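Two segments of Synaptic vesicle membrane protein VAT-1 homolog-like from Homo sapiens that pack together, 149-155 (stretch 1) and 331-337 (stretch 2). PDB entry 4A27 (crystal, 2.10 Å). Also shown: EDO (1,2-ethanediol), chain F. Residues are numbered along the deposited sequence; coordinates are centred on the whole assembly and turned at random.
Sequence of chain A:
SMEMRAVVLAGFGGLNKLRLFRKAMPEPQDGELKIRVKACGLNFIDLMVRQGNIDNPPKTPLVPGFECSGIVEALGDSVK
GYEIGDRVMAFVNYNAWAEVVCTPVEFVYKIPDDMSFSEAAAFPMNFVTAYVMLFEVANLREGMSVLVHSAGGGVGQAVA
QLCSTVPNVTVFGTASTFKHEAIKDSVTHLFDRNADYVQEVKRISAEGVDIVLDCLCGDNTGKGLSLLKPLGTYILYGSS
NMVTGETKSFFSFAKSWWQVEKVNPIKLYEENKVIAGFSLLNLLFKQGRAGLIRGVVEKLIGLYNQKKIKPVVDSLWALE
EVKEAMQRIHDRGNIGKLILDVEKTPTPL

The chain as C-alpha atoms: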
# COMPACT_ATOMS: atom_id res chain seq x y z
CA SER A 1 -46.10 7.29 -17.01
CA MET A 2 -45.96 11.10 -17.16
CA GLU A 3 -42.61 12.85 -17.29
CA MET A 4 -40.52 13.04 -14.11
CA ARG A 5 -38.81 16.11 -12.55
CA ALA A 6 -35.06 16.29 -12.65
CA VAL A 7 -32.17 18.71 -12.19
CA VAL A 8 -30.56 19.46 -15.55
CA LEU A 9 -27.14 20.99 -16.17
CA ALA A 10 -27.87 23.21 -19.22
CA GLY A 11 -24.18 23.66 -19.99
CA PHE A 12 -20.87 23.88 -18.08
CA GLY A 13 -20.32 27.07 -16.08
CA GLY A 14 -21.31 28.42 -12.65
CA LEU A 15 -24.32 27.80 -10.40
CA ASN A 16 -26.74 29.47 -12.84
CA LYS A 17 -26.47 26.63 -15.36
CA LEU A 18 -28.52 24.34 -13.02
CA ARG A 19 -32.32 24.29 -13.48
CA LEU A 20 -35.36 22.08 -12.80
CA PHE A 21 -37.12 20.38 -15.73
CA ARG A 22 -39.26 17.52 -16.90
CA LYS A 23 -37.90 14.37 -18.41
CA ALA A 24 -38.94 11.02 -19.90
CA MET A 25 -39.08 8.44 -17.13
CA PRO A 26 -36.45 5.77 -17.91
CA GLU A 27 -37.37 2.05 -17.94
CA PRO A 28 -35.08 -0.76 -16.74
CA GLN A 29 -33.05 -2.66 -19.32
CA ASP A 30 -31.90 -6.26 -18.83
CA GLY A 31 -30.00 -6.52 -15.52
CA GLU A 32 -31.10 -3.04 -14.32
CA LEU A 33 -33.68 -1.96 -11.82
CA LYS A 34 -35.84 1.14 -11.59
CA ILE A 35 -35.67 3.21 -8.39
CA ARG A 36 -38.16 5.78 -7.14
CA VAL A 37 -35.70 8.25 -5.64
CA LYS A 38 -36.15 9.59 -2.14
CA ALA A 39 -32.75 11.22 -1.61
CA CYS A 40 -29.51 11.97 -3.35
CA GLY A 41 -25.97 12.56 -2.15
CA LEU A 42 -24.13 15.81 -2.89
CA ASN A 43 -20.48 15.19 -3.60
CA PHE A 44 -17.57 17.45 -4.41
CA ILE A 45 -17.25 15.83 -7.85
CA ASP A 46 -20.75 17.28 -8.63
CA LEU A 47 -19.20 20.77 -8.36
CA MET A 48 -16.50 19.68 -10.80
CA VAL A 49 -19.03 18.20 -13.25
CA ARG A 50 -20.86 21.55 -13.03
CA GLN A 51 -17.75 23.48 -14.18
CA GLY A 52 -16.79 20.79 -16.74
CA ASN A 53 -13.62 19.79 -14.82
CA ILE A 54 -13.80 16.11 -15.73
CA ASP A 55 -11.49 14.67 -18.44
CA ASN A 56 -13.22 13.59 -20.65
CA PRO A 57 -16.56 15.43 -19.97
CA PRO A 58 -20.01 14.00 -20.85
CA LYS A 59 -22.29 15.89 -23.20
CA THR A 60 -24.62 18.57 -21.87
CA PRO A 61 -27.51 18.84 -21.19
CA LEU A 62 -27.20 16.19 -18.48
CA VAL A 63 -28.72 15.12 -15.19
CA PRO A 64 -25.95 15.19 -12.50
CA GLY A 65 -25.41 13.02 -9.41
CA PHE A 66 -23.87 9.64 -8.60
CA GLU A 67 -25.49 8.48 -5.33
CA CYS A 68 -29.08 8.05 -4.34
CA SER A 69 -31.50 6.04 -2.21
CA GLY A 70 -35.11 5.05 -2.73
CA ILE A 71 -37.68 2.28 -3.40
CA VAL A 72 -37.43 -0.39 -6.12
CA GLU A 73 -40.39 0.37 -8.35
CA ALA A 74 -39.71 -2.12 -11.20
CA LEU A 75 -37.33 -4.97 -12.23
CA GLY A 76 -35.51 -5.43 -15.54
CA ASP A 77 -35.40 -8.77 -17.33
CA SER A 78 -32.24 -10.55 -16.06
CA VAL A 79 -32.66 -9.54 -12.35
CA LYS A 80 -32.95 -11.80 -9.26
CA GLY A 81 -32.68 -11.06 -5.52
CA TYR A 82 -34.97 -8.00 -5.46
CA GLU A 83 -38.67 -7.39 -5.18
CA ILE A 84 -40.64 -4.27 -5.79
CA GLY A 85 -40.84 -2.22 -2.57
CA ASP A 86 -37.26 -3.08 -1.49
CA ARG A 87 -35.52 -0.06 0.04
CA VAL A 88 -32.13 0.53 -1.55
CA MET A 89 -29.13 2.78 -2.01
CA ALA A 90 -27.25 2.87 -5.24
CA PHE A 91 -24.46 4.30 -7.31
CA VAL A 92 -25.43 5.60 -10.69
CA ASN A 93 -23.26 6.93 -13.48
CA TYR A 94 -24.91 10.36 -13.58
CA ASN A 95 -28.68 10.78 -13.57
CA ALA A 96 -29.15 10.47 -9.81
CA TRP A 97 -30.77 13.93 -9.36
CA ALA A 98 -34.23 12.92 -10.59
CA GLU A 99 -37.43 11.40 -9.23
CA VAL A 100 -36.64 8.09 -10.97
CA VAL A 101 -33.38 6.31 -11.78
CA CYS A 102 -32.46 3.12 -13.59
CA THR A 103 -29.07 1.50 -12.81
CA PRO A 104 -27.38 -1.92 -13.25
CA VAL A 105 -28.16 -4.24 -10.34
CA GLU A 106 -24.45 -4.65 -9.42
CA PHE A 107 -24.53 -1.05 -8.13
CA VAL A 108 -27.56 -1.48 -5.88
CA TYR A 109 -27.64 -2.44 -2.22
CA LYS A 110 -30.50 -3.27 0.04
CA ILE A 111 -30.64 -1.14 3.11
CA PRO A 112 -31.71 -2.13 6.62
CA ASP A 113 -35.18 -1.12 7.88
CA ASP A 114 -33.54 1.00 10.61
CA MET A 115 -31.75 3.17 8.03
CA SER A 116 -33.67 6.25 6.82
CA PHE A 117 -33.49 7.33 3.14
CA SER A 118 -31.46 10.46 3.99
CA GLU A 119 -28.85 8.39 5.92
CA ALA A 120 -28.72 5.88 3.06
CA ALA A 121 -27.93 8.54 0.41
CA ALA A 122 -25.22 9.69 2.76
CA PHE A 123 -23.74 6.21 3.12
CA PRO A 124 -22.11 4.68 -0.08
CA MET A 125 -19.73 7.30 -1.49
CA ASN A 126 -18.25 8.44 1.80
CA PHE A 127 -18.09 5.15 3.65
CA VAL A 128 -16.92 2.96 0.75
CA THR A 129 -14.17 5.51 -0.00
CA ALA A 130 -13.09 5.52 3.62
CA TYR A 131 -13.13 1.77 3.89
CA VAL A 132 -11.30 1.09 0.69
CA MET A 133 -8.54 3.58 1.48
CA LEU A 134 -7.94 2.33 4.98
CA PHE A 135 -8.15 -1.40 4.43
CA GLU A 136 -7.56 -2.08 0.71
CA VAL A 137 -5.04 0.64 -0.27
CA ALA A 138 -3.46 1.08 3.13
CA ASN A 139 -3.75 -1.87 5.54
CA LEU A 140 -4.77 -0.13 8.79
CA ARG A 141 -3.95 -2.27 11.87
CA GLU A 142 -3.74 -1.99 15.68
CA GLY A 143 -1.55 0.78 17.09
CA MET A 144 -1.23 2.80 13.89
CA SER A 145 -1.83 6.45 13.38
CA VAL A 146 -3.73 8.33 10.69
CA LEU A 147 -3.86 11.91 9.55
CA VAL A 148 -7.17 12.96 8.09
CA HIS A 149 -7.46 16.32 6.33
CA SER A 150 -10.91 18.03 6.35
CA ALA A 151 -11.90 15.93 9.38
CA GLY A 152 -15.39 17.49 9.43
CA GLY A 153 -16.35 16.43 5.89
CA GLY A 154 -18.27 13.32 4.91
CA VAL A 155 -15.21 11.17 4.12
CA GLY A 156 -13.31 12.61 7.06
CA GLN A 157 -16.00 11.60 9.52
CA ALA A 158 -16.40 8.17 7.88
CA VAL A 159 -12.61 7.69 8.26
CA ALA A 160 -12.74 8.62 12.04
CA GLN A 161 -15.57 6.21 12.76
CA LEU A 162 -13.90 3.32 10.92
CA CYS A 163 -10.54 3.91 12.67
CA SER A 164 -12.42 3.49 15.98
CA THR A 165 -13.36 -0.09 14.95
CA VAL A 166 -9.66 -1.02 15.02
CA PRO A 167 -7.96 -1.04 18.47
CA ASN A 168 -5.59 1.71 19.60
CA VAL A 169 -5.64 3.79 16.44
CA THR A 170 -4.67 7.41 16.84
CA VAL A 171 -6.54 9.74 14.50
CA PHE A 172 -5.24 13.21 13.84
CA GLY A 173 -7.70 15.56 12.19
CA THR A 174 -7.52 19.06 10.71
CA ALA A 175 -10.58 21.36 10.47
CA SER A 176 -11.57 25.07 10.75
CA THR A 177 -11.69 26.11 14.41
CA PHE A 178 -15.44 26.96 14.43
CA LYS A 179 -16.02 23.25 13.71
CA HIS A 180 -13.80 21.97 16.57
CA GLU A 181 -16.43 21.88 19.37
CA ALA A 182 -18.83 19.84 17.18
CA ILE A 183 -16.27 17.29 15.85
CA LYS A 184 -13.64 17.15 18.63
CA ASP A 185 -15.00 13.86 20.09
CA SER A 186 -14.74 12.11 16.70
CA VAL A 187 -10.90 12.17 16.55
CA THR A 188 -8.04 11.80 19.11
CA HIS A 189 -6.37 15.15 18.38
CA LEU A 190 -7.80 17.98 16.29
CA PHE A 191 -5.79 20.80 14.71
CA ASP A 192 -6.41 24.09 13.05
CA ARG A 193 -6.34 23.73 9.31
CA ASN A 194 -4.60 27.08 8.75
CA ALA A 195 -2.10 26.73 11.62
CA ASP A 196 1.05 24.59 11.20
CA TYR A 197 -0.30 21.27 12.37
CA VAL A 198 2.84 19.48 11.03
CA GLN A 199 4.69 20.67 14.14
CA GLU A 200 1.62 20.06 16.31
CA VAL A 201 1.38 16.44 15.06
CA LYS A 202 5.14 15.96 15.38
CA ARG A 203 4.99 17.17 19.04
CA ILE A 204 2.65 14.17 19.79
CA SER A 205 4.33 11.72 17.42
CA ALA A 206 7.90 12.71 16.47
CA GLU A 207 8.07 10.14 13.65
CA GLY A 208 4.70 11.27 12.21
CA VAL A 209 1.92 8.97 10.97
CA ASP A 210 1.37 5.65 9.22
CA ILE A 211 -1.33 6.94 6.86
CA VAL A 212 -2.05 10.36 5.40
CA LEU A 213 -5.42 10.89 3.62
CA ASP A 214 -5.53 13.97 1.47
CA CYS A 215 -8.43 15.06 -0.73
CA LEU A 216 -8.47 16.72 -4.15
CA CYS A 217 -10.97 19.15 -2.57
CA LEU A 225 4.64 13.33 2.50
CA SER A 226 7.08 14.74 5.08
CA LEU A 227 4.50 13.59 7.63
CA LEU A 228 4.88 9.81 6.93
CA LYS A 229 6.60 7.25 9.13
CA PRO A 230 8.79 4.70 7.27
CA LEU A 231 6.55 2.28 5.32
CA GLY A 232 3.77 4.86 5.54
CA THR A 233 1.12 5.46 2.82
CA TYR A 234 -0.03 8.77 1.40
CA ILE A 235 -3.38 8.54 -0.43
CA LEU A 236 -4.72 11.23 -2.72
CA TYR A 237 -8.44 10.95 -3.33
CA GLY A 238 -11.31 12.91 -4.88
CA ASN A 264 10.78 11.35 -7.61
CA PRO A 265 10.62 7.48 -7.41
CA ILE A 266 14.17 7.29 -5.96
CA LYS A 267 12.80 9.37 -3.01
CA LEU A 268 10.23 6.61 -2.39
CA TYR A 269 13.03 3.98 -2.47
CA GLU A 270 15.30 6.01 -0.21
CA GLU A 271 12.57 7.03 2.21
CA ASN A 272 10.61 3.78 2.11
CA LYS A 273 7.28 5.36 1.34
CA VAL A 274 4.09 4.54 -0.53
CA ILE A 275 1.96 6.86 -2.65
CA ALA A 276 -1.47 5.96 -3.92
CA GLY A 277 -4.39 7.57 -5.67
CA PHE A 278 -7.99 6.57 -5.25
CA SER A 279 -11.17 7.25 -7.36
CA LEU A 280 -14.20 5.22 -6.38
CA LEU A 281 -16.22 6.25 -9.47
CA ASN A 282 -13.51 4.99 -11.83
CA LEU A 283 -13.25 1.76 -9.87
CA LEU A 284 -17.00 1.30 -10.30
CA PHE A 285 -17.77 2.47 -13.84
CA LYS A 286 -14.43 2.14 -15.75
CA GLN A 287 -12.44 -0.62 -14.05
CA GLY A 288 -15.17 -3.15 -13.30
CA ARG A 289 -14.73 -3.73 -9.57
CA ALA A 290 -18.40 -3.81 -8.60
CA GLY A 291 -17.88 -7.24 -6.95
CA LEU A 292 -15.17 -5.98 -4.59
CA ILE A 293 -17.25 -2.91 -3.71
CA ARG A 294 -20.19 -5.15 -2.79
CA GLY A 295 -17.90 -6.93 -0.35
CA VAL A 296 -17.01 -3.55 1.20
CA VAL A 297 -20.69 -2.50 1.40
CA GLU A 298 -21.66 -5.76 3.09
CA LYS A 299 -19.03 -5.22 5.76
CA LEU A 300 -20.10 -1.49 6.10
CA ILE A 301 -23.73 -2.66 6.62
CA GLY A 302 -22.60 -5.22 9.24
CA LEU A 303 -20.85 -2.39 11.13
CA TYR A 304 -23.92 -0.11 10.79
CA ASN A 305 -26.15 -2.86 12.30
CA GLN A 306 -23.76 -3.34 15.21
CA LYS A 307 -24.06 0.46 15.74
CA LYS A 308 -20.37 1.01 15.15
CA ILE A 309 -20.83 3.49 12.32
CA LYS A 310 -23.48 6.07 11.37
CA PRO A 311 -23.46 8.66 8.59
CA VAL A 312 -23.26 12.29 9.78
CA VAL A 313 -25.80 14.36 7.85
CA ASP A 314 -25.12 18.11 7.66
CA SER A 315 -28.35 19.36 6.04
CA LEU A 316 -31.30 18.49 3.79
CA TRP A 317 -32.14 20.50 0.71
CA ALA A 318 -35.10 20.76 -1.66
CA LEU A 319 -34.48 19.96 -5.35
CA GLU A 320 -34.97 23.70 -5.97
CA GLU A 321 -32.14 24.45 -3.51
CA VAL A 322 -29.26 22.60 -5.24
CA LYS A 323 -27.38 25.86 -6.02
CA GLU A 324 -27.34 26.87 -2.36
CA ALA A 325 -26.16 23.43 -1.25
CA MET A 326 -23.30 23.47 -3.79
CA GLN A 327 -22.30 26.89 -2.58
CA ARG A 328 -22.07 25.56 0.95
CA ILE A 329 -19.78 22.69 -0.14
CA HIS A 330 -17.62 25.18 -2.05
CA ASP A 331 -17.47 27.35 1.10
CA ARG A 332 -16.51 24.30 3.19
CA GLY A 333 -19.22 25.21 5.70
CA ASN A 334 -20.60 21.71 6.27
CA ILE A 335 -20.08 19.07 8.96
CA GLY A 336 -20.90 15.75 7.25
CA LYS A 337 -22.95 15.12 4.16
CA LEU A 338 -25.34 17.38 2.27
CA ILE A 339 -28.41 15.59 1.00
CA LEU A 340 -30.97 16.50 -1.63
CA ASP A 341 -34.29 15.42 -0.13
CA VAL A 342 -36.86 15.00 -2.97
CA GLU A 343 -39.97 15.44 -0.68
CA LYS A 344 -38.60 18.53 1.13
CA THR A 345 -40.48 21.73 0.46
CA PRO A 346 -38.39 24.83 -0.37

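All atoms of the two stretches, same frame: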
# COMPACT_ATOMS: atom_id res chain seq x y z
N HIS A 149 -7.18 14.93 6.69
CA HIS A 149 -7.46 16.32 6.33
C HIS A 149 -8.97 16.54 6.17
O HIS A 149 -9.66 15.61 5.81
CB HIS A 149 -6.68 16.67 5.06
CG HIS A 149 -5.23 16.95 5.32
ND1 HIS A 149 -4.23 16.10 4.92
CD2 HIS A 149 -4.63 17.97 5.97
CE1 HIS A 149 -3.06 16.59 5.29
NE2 HIS A 149 -3.28 17.72 5.94
N SER A 150 -9.47 17.73 6.46
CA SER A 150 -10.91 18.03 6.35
C SER A 150 -11.70 17.01 7.17
O SER A 150 -12.62 16.33 6.67
CB SER A 150 -11.36 18.02 4.88
N ALA A 151 -11.34 16.91 8.45
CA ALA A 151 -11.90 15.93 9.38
C ALA A 151 -13.41 16.06 9.60
O ALA A 151 -14.05 15.11 10.08
CB ALA A 151 -11.22 16.00 10.71
N GLY A 152 -13.96 17.23 9.27
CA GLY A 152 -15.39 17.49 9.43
C GLY A 152 -16.25 17.09 8.24
O GLY A 152 -17.47 17.08 8.34
N GLY A 153 -15.62 16.84 7.09
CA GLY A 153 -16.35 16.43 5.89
C GLY A 153 -16.93 15.02 6.03
O GLY A 153 -16.65 14.31 7.01
N GLY A 154 -17.68 14.63 5.02
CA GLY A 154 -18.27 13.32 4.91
C GLY A 154 -17.26 12.19 4.97
O GLY A 154 -17.39 11.30 5.80
N VAL A 155 -16.25 12.22 4.12
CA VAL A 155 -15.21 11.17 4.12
C VAL A 155 -14.42 11.22 5.42
O VAL A 155 -14.18 10.18 6.06
CB VAL A 155 -14.25 11.27 2.93
CG1 VAL A 155 -13.04 10.25 3.08
CG2 VAL A 155 -14.97 11.01 1.63
N ASP A 331 -17.88 26.54 -0.04
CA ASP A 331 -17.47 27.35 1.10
C ASP A 331 -17.02 26.53 2.30
O ASP A 331 -16.74 27.11 3.36
CB ASP A 331 -18.63 28.26 1.54
CG ASP A 331 -18.96 29.35 0.50
OD1 ASP A 331 -18.30 29.40 -0.55
OD2 ASP A 331 -19.89 30.14 0.75
N ARG A 332 -16.98 25.21 2.15
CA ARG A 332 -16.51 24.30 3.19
C ARG A 332 -17.19 24.52 4.54
O ARG A 332 -16.56 24.36 5.58
CB ARG A 332 -14.99 24.43 3.34
CG ARG A 332 -14.18 24.18 2.06
CD ARG A 332 -12.69 24.42 2.33
NE ARG A 332 -12.39 24.06 3.72
CZ ARG A 332 -12.02 22.86 4.14
NH1 ARG A 332 -11.83 21.86 3.28
NH2 ARG A 332 -11.81 22.65 5.44
N GLY A 333 -18.47 24.89 4.50
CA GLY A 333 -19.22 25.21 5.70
C GLY A 333 -19.91 24.05 6.39
O GLY A 333 -20.47 24.22 7.47
N ASN A 334 -19.89 22.88 5.76
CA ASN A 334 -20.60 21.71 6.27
C ASN A 334 -19.84 20.86 7.29
O ASN A 334 -18.61 20.80 7.27
CB ASN A 334 -20.98 20.79 5.11
CG ASN A 334 -19.78 20.38 4.30
OD1 ASN A 334 -19.14 21.21 3.67
ND2 ASN A 334 -19.46 19.11 4.32
N ILE A 335 -20.59 20.18 8.16
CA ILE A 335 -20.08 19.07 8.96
C ILE A 335 -20.84 17.79 8.54
O ILE A 335 -22.00 17.60 8.90
CB ILE A 335 -20.30 19.33 10.48
CG1 ILE A 335 -19.40 20.46 10.92
CG2 ILE A 335 -19.95 18.10 11.33
CD1 ILE A 335 -19.69 20.98 12.34
N GLY A 336 -20.19 16.92 7.79
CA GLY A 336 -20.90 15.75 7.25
C GLY A 336 -21.56 16.07 5.92
O GLY A 336 -21.27 17.07 5.27
N LYS A 337 -22.47 15.20 5.53
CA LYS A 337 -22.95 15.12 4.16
C LYS A 337 -24.11 16.05 3.87
O LYS A 337 -24.96 16.24 4.71
CB LYS A 337 -23.48 13.70 3.93
CG LYS A 337 -23.82 13.38 2.50
CD LYS A 337 -22.68 12.71 1.80
CE LYS A 337 -22.94 12.51 0.30
NZ LYS A 337 -21.88 11.75 -0.39
C1 EDO F . -13.77 19.79 6.36
O1 EDO F . -13.48 19.91 7.79
C2 EDO F . -15.25 20.08 6.00
O2 EDO F . -15.48 20.10 4.58

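S150 to G153 form a type I beta turn, closed by a hydrogen bond from G153 N to S150 O at 3.1 Å. G153 sits at the N-cap position, right before a helix that begins at G154. Stretch 2 has no regular helix or strand up to G336. R332 is the first residue past the preceding helix to leave helical phi/psi; its phi is positive (52°), in a Schellman motif.

The two backbones meet closely at glycines. The CA atoms of G154 and G336 lie 4.3 Å apart. One hydrogen bond joins the stretches: G336 N donates to G152 O at 2.8 Å. The same oxygen also receives a CA-H...O contact from I335 CA at 3.3 Å. G336 has phi/psi of 87/-164, where a CB would jam against the carbonyl oxygen of I335, so the conformation itself calls for glycine.

No side chain makes a hydrogen bond across the contact. The CB of I335 points away from stretch 1. N334 ND2 donates to G336 O at 2.9 Å, a bond within stretch 2. The same ND2 lies 4.4 Å from G153 CA. The R332 side chain starts sideways, but its end approaches stretch 1, with NH1 4.2 Å from S150 CB. The hydroxyl of S150 is not modelled.

A 1,2-ethanediol, probably from the crystallisation liquor, accepts a hydrogen bond from G152 N at its O1, 3.1 Å away. Its O2 lies over one face of the R332 guanidinium.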